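Uncharacterized protein (Sus scrofa, PDB 5BNF) is porcine CD38, a disulfide-rich member of the ADP-ribosyl cyclase family whose chain combines a helical part with a parallel beta-sheet. Local coordinates at residues F10-I22 with D33-F45. Numbering follows the deposited sequence.
Sequences FQEIILRRCYTYI and DCQKIKKAFTDAF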
ATOM      1  N   PHE A  10      11.120  13.186  10.946  1.00 46.24           N
ATOM      2  CA  PHE A  10      10.887  11.969  10.192  1.00 39.41           C
ATOM      3  C   PHE A  10      11.630  10.774  10.780  1.00 41.19           C
ATOM      4  O   PHE A  10      11.043   9.717  11.005  1.00 46.72           O
ATOM      5  CB  PHE A  10      11.314  12.172   8.736  1.00 35.62           C
ATOM      6  CG  PHE A  10      11.184  10.937   7.901  1.00 30.07           C
ATOM      7  CD1 PHE A  10       9.932  10.463   7.534  1.00 23.87           C
ATOM      8  CD2 PHE A  10      12.309  10.196   7.553  1.00 31.46           C
ATOM      9  CE1 PHE A  10       9.803   9.264   6.841  1.00 31.04           C
ATOM     10  CE2 PHE A  10      12.184   8.998   6.861  1.00 29.36           C
ATOM     11  CZ  PHE A  10      10.927   8.532   6.506  1.00 16.34           C
ATOM     12  N   GLN A  11      12.922  10.948  11.028  1.00 43.59           N
ATOM     13  CA  GLN A  11      13.752   9.880  11.574  1.00 47.46           C
ATOM     14  C   GLN A  11      13.245   9.321  12.896  1.00 51.28           C
ATOM     15  O   GLN A  11      13.096   8.112  13.054  1.00 54.23           O
ATOM     16  CB  GLN A  11      15.187  10.369  11.751  1.00 45.10           C
ATOM     17  CG  GLN A  11      15.884  10.662  10.442  1.00 55.13           C
ATOM     18  CD  GLN A  11      15.720  12.097   9.995  1.00 53.39           C
ATOM     19  OE1 GLN A  11      14.764  12.783  10.369  1.00 46.44           O
ATOM     20  NE2 GLN A  11      16.654  12.558   9.172  1.00 67.85           N
ATOM     21  N   GLU A  12      12.983  10.208  13.843  1.00 48.80           N
ATOM     22  CA  GLU A  12      12.506   9.812  15.159  1.00 53.60           C
ATOM     23  C   GLU A  12      11.184   9.067  15.055  1.00 54.24           C
ATOM     24  O   GLU A  12      10.971   8.047  15.717  1.00 55.40           O
ATOM     25  CB  GLU A  12      12.315  11.055  16.016  1.00 63.86           C
ATOM     26  CG  GLU A  12      13.271  12.174  15.661  1.00 91.64           C
ATOM     27  CD  GLU A  12      12.872  13.488  16.285  1.00107.41           C
ATOM     28  OE1 GLU A  12      13.476  14.523  15.929  1.00106.82           O
ATOM     29  OE2 GLU A  12      11.953  13.481  17.133  1.00113.48           O
ATOM     30  N   ILE A  13      10.299   9.587  14.214  1.00 47.42           N
ATOM     31  CA  ILE A  13       8.986   8.996  14.024  1.00 44.57           C
ATOM     32  C   ILE A  13       9.017   7.546  13.560  1.00 48.64           C
ATOM     33  O   ILE A  13       8.379   6.690  14.173  1.00 54.64           O
ATOM     34  CB  ILE A  13       8.148   9.825  13.035  1.00 45.20           C
ATOM     35  CG1 ILE A  13       7.856  11.196  13.650  1.00 40.77           C
ATOM     36  CG2 ILE A  13       6.858   9.091  12.690  1.00 34.97           C
ATOM     37  CD1 ILE A  13       6.926  12.082  12.820  1.00 30.47           C
ATOM     38  N   ILE A  14       9.751   7.260  12.489  1.00 44.51           N
ATOM     39  CA  ILE A  14       9.803   5.889  11.998  1.00 44.94           C
ATOM     40  C   ILE A  14      10.528   4.965  12.962  1.00 52.65           C
ATOM     41  O   ILE A  14      10.256   3.765  12.993  1.00 59.86           O
ATOM     42  CB  ILE A  14      10.473   5.781  10.604  1.00 32.58           C
ATOM     43  CG1 ILE A  14      11.925   6.247  10.672  1.00 46.09           C
ATOM     44  CG2 ILE A  14       9.691   6.604   9.588  1.00 41.03           C
ATOM     45  CD1 ILE A  14      12.681   6.051   9.361  1.00 31.48           C
ATOM     46  N   LEU A  15      11.450   5.515  13.750  1.00 51.93           N
ATOM     47  CA  LEU A  15      12.174   4.694  14.711  1.00 52.02           C
ATOM     48  C   LEU A  15      11.184   4.242  15.776  1.00 44.33           C
ATOM     49  O   LEU A  15      11.105   3.061  16.096  1.00 44.63           O
ATOM     50  CB  LEU A  15      13.309   5.479  15.378  1.00 51.41           C
ATOM     51  CG  LEU A  15      14.691   4.808  15.409  1.00 57.77           C
ATOM     52  CD1 LEU A  15      15.389   5.202  16.701  1.00 44.19           C
ATOM     53  CD2 LEU A  15      14.575   3.283  15.326  1.00 58.03           C
ATOM     54  N   ARG A  16      10.429   5.193  16.316  1.00 37.36           N
ATOM     55  CA  ARG A  16       9.433   4.891  17.334  1.00 48.06           C
ATOM     56  C   ARG A  16       8.437   3.863  16.819  1.00 50.68           C
ATOM     57  O   ARG A  16       8.300   2.773  17.376  1.00 49.29           O
ATOM     58  CB  ARG A  16       8.667   6.157  17.721  1.00 49.68           C
ATOM     59  CG  ARG A  16       7.411   5.862  18.520  1.00 63.51           C
ATOM     60  CD  ARG A  16       6.297   6.841  18.191  1.00 92.18           C
ATOM     61  NE  ARG A  16       6.027   7.774  19.281  1.00106.79           N
ATOM     62  CZ  ARG A  16       6.084   9.096  19.160  1.00111.69           C
ATOM     63  NH1 ARG A  16       6.407   9.642  17.995  1.00107.69           N
ATOM     64  NH2 ARG A  16       5.809   9.872  20.203  1.00107.79           N
ATOM     65  N   ARG A  17       7.739   4.235  15.750  1.00 48.95           N
ATOM     66  CA  ARG A  17       6.736   3.377  15.142  1.00 46.07           C
ATOM     67  C   ARG A  17       7.230   1.954  14.976  1.00 45.32           C
ATOM     68  O   ARG A  17       6.549   1.009  15.370  1.00 48.57           O
ATOM     69  CB  ARG A  17       6.310   3.934  13.779  1.00 53.93           C
ATOM     70  CG  ARG A  17       5.497   5.219  13.859  1.00 51.28           C
ATOM     71  CD  ARG A  17       4.839   5.544  12.526  1.00 39.09           C
ATOM     72  NE  ARG A  17       4.003   6.736  12.609  1.00 37.17           N
ATOM     73  CZ  ARG A  17       3.313   7.230  11.592  1.00 39.75           C
ATOM     74  NH1 ARG A  17       3.361   6.631  10.411  1.00 44.06           N
ATOM     75  NH2 ARG A  17       2.586   8.327  11.753  1.00 42.41           N
ATOM     76  N   CYS A  18       8.415   1.800  14.401  1.00 35.46           N
ATOM     77  CA  CYS A  18       8.974   0.470  14.197  1.00 45.68           C
ATOM     78  C   CYS A  18       9.003  -0.362  15.479  1.00 58.32           C
ATOM     79  O   CYS A  18       8.519  -1.494  15.502  1.00 56.79           O
ATOM     80  CB  CYS A  18      10.382   0.571  13.620  1.00 34.75           C
ATOM     81  SG  CYS A  18      11.234  -1.027  13.475  1.00 66.37           S
ATOM     82  N   TYR A  19       9.576   0.186  16.544  1.00 65.31           N
ATOM     83  CA  TYR A  19       9.631  -0.553  17.794  1.00 66.57           C
ATOM     84  C   TYR A  19       8.232  -0.888  18.271  1.00 60.86           C
ATOM     85  O   TYR A  19       7.919  -2.051  18.512  1.00 61.43           O
ATOM     86  CB  TYR A  19      10.398   0.234  18.863  1.00 70.12           C
ATOM     87  CG  TYR A  19      11.901   0.074  18.743  1.00 66.62           C
ATOM     88  CD1 TYR A  19      12.480  -1.194  18.702  1.00 65.17           C
ATOM     89  CD2 TYR A  19      12.739   1.182  18.655  1.00 74.54           C
ATOM     90  CE1 TYR A  19      13.855  -1.358  18.574  1.00 82.29           C
ATOM     91  CE2 TYR A  19      14.121   1.029  18.527  1.00 86.52           C
ATOM     92  CZ  TYR A  19      14.672  -0.245  18.486  1.00 89.63           C
ATOM     93  OH  TYR A  19      16.035  -0.412  18.356  1.00 88.05           O
ATOM     94  N   THR A  20       7.381   0.123  18.386  1.00 59.96           N
ATOM     95  CA  THR A  20       6.014  -0.105  18.830  1.00 58.78           C
ATOM     96  C   THR A  20       5.365  -1.258  18.059  1.00 68.65           C
ATOM     97  O   THR A  20       4.488  -1.949  18.580  1.00 75.22           O
ATOM     98  CB  THR A  20       5.157   1.151  18.648  1.00 49.93           C
ATOM     99  OG1 THR A  20       5.703   2.213  19.437  1.00 60.24           O
ATOM    100  CG2 THR A  20       3.730   0.891  19.086  1.00 53.00           C
ATOM    101  N   TYR A  21       5.807  -1.469  16.822  1.00 66.03           N
ATOM    102  CA  TYR A  21       5.253  -2.532  15.994  1.00 65.60           C
ATOM    103  C   TYR A  21       5.760  -3.921  16.379  1.00 67.68           C
ATOM    104  O   TYR A  21       4.969  -4.850  16.528  1.00 68.06           O
ATOM    105  CB  TYR A  21       5.570  -2.285  14.511  1.00 39.47           C
ATOM    106  CG  TYR A  21       4.836  -3.223  13.571  1.00 40.22           C
ATOM    107  CD1 TYR A  21       3.502  -3.004  13.233  1.00 42.91           C
ATOM    108  CD2 TYR A  21       5.471  -4.340  13.033  1.00 56.20           C
ATOM    109  CE1 TYR A  21       2.817  -3.878  12.375  1.00 30.48           C
ATOM    110  CE2 TYR A  21       4.795  -5.219  12.178  1.00 43.46           C
ATOM    111  CZ  TYR A  21       3.473  -4.977  11.854  1.00 39.98           C
ATOM    112  OH  TYR A  21       2.818  -5.821  10.991  1.00 41.13           O
ATOM    113  N   ILE A  22       7.073  -4.063  16.541  1.00 69.24           N
ATOM    114  CA  ILE A  22       7.658  -5.361  16.865  1.00 72.06           C
ATOM    115  C   ILE A  22       7.578  -5.810  18.318  1.00 75.59           C
ATOM    116  O   ILE A  22       7.968  -6.933  18.639  1.00 75.51           O
ATOM    117  CB  ILE A  22       9.133  -5.430  16.451  1.00 69.94           C
ATOM    118  CG1 ILE A  22       9.945  -4.398  17.233  1.00 74.67           C
ATOM    119  CG2 ILE A  22       9.254  -5.211  14.957  1.00 74.23           C
ATOM    120  CD1 ILE A  22      11.446  -4.620  17.155  1.00 83.18           C
ATOM    121  N   ASP A  33      15.291  -5.651  13.927  1.00 83.34           N
ATOM    122  CA  ASP A  33      15.977  -4.496  14.511  1.00 81.14           C
ATOM    123  C   ASP A  33      15.539  -3.182  13.876  1.00 75.86           C
ATOM    124  O   ASP A  33      15.768  -2.941  12.696  1.00 75.64           O
ATOM    125  CB  ASP A  33      17.489  -4.642  14.365  1.00 90.43           C
ATOM    126  CG  ASP A  33      18.233  -3.367  14.726  1.00101.28           C
ATOM    127  OD1 ASP A  33      17.964  -2.800  15.807  1.00101.06           O
ATOM    128  OD2 ASP A  33      19.092  -2.930  13.933  1.00103.51           O
ATOM    129  N   CYS A  34      14.938  -2.321  14.684  1.00 74.45           N
ATOM    130  CA  CYS A  34      14.435  -1.046  14.210  1.00 76.98           C
ATOM    131  C   CYS A  34      15.452  -0.018  13.733  1.00 76.80           C
ATOM    132  O   CYS A  34      15.217   0.670  12.738  1.00 74.82           O
ATOM    133  CB  CYS A  34      13.540  -0.442  15.284  1.00 81.04           C
ATOM    134  SG  CYS A  34      11.947  -1.311  15.353  1.00 97.90           S
ATOM    135  N   GLN A  35      16.568   0.114  14.442  1.00 77.08           N
ATOM    136  CA  GLN A  35      17.589   1.075  14.037  1.00 75.32           C
ATOM    137  C   GLN A  35      18.143   0.702  12.660  1.00 71.73           C
ATOM    138  O   GLN A  35      18.439   1.574  11.844  1.00 75.70           O
ATOM    139  CB  GLN A  35      18.715   1.131  15.075  1.00 74.01           C
ATOM    140  CG  GLN A  35      20.043   1.712  14.571  1.00 85.69           C
ATOM    141  CD  GLN A  35      19.930   3.108  13.973  1.00 85.30           C
ATOM    142  OE1 GLN A  35      19.321   4.006  14.559  1.00 93.33           O
ATOM    143  NE2 GLN A  35      20.537   3.299  12.806  1.00 74.65           N
ATOM    144  N   LYS A  36      18.268  -0.595  12.404  1.00 60.89           N
ATOM    145  CA  LYS A  36      18.770  -1.081  11.124  1.00 57.38           C
ATOM    146  C   LYS A  36      17.804  -0.647  10.031  1.00 59.59           C
ATOM    147  O   LYS A  36      18.217  -0.184   8.969  1.00 54.87           O
ATOM    148  CB  LYS A  36      18.858  -2.605  11.147  1.00 56.16           C
ATOM    149  CG  LYS A  36      20.199  -3.171  10.729  1.00 54.19           C
ATOM    150  CD  LYS A  36      20.659  -4.237  11.715  1.00 64.07           C
ATOM    151  CE  LYS A  36      19.646  -5.369  11.841  1.00 74.10           C
ATOM    152  NZ  LYS A  36      20.034  -6.340  12.903  1.00 75.86           N
ATOM    153  N   ILE A  37      16.513  -0.812  10.306  1.00 60.35           N
ATOM    154  CA  ILE A  37      15.465  -0.447   9.363  1.00 53.83           C
ATOM    155  C   ILE A  37      15.528   1.048   9.058  1.00 54.07           C
ATOM    156  O   ILE A  37      15.615   1.445   7.897  1.00 58.56           O
ATOM    157  CB  ILE A  37      14.058  -0.786   9.925  1.00 50.73           C
ATOM    158  CG1 ILE A  37      13.918  -2.296  10.138  1.00 52.47           C
ATOM    159  CG2 ILE A  37      12.981  -0.314   8.962  1.00 42.48           C
ATOM    160  CD1 ILE A  37      13.877  -3.113   8.858  1.00 44.89           C
ATOM    161  N   LYS A  38      15.490   1.865  10.107  1.00 48.60           N
ATOM    162  CA  LYS A  38      15.537   3.318   9.973  1.00 49.78           C
ATOM    163  C   LYS A  38      16.710   3.774   9.119  1.00 55.84           C
ATOM    164  O   LYS A  38      16.590   4.712   8.327  1.00 61.25           O
ATOM    165  CB  LYS A  38      15.632   3.964  11.354  1.00 28.63           C
ATOM    166  CG  LYS A  38      16.127   5.398  11.332  1.00 40.42           C
ATOM    167  CD  LYS A  38      16.523   5.867  12.724  1.00 36.53           C
ATOM    168  CE  LYS A  38      17.552   6.984  12.656  1.00 49.10           C
ATOM    169  NZ  LYS A  38      18.056   7.370  14.007  1.00 45.99           N
ATOM    170  N   LYS A  39      17.846   3.109   9.291  1.00 53.44           N
ATOM    171  CA  LYS A  39      19.044   3.439   8.537  1.00 56.34           C
ATOM    172  C   LYS A  39      18.807   3.182   7.056  1.00 55.46           C
ATOM    173  O   LYS A  39      19.145   4.004   6.210  1.00 62.62           O
ATOM    174  CB  LYS A  39      20.221   2.590   9.021  1.00 59.96           C
ATOM    175  CG  LYS A  39      21.534   2.901   8.325  1.00 59.63           C
ATOM    176  CD  LYS A  39      22.002   4.309   8.646  1.00 57.24           C
ATOM    177  CE  LYS A  39      23.299   4.624   7.926  1.00 63.99           C
ATOM    178  NZ  LYS A  39      23.696   6.043   8.144  1.00 77.57           N
ATOM    179  N   ALA A  40      18.223   2.030   6.751  1.00 48.95           N
ATOM    180  CA  ALA A  40      17.935   1.650   5.375  1.00 46.97           C
ATOM    181  C   ALA A  40      16.934   2.595   4.706  1.00 39.13           C
ATOM    182  O   ALA A  40      17.115   3.006   3.557  1.00 32.09           O
ATOM    183  CB  ALA A  40      17.403   0.244   5.347  1.00 32.49           C
ATOM    184  N   PHE A  41      15.874   2.920   5.431  1.00 32.23           N
ATOM    185  CA  PHE A  41      14.849   3.813   4.924  1.00 42.09           C
ATOM    186  C   PHE A  41      15.550   5.098   4.499  1.00 42.77           C
ATOM    187  O   PHE A  41      15.525   5.480   3.330  1.00 43.78           O
ATOM    188  CB  PHE A  41      13.839   4.125   6.031  1.00 39.81           C
ATOM    189  CG  PHE A  41      12.447   4.415   5.534  1.00 44.02           C
ATOM    190  CD1 PHE A  41      12.239   5.054   4.313  1.00 51.85           C
ATOM    191  CD2 PHE A  41      11.343   4.071   6.305  1.00 32.66           C
ATOM    192  CE1 PHE A  41      10.946   5.343   3.868  1.00 45.07           C
ATOM    193  CE2 PHE A  41      10.048   4.355   5.872  1.00 55.64           C
ATOM    194  CZ  PHE A  41       9.850   4.993   4.650  1.00 58.60           C
ATOM    195  N   THR A  42      16.186   5.743   5.472  1.00 41.89           N
ATOM    196  CA  THR A  42      16.903   6.993   5.266  1.00 47.70           C
ATOM    197  C   THR A  42      17.989   6.909   4.190  1.00 49.04           C
ATOM    198  O   THR A  42      18.090   7.786   3.333  1.00 46.17           O
ATOM    199  CB  THR A  42      17.545   7.458   6.583  1.00 51.38           C
ATOM    200  OG1 THR A  42      16.533   7.601   7.585  1.00 57.24           O
ATOM    201  CG2 THR A  42      18.236   8.786   6.389  1.00 62.38           C
ATOM    202  N   ASP A  43      18.798   5.858   4.232  1.00 50.59           N
ATOM    203  CA  ASP A  43      19.867   5.682   3.256  1.00 50.49           C
ATOM    204  C   ASP A  43      19.352   5.607   1.835  1.00 49.19           C
ATOM    205  O   ASP A  43      20.059   5.942   0.886  1.00 54.41           O
ATOM    206  CB  ASP A  43      20.656   4.414   3.564  1.00 55.03           C
ATOM    207  CG  ASP A  43      21.562   4.577   4.759  1.00 69.97           C
ATOM    208  OD1 ASP A  43      21.433   5.609   5.453  1.00 66.43           O
ATOM    209  OD2 ASP A  43      22.395   3.679   5.006  1.00 77.87           O
ATOM    210  N   ALA A  44      18.111   5.167   1.700  1.00 45.49           N
ATOM    211  CA  ALA A  44      17.485   5.013   0.399  1.00 38.10           C
ATOM    212  C   ALA A  44      17.201   6.308  -0.358  1.00 37.48           C
ATOM    213  O   ALA A  44      17.156   6.300  -1.588  1.00 36.55           O
ATOM    214  CB  ALA A  44      16.187   4.222   0.557  1.00 40.75           C
ATOM    215  N   PHE A  45      17.028   7.418   0.355  1.00 30.87           N
ATOM    216  CA  PHE A  45      16.688   8.674  -0.304  1.00 34.19           C
ATOM    217  C   PHE A  45      17.508   9.907   0.066  1.00 33.72           C
ATOM    218  O   PHE A  45      17.641  10.833  -0.736  1.00 31.16           O
ATOM    219  CB  PHE A  45      15.210   8.972  -0.059  1.00 21.65           C
ATOM    220  CG  PHE A  45      14.902   9.399   1.353  1.00 29.23           C
ATOM    221  CD1 PHE A  45      15.062  10.726   1.744  1.00 23.68           C
ATOM    222  CD2 PHE A  45      14.434   8.478   2.291  1.00 34.01           C
ATOM    223  CE1 PHE A  45      14.767  11.132   3.045  1.00 25.76           C
ATOM    224  CE2 PHE A  45      14.134   8.876   3.606  1.00 17.43           C
ATOM    225  CZ  PHE A  45      14.299  10.206   3.979  1.00 25.17           C
TER
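The disulfide C18-C34 ties helix 10-25 to helix 34-45 in a helical hairpin of the N-terminal, helical part of this ADP-ribosyl cyclase fold, and illustrates how one covalent link can be combined with ordinary packing between two roughly antiparallel helices. The segment axes run at 141° to each other and come within 9.1 Å. At the start of the second helix, C34 is a knob in the hole formed by L15, C18, Y19 and I22. Its SG lies 2.0 Å from C18 SG, with a torsion of -87° about the S-S bond. The ring of Y19 turns one face to the C34 half of the bridge: C34 CB stands 3.4 Å from the ring centroid, almost on the normal, a CH-pi contact, while C34 SG sits over the same face, displaced toward CD1. I22 CD1 approaches the sulfur as well, 3.8 Å from C34 SG.

Midway along the hairpin, aliphatic chains take over. K38 leaves its helix with CG anti to the backbone N and stays extended beyond it, which lays its methylenes across L15; the 3.4 Å between K38 CD and L15 CG is tight for two carbons. I14 CD1 fills the angle between the backbone of K38 and the ring of F41.

At the far end F10, F41 and F45 form an aromatic cluster, which W111 extends. The F10 and F41 planes are nearly perpendicular (87°), a T-shaped pair in which F10 supplies the edge. I37 and F41 also reach L61 of helix 59-64, tying the hairpin to the next helix. F10 CZ points at the middle of the F41 ring, 4.1 Å from F41 CE1, while the neighbouring F10 CE2 meets F45 CZ at 3.8 Å.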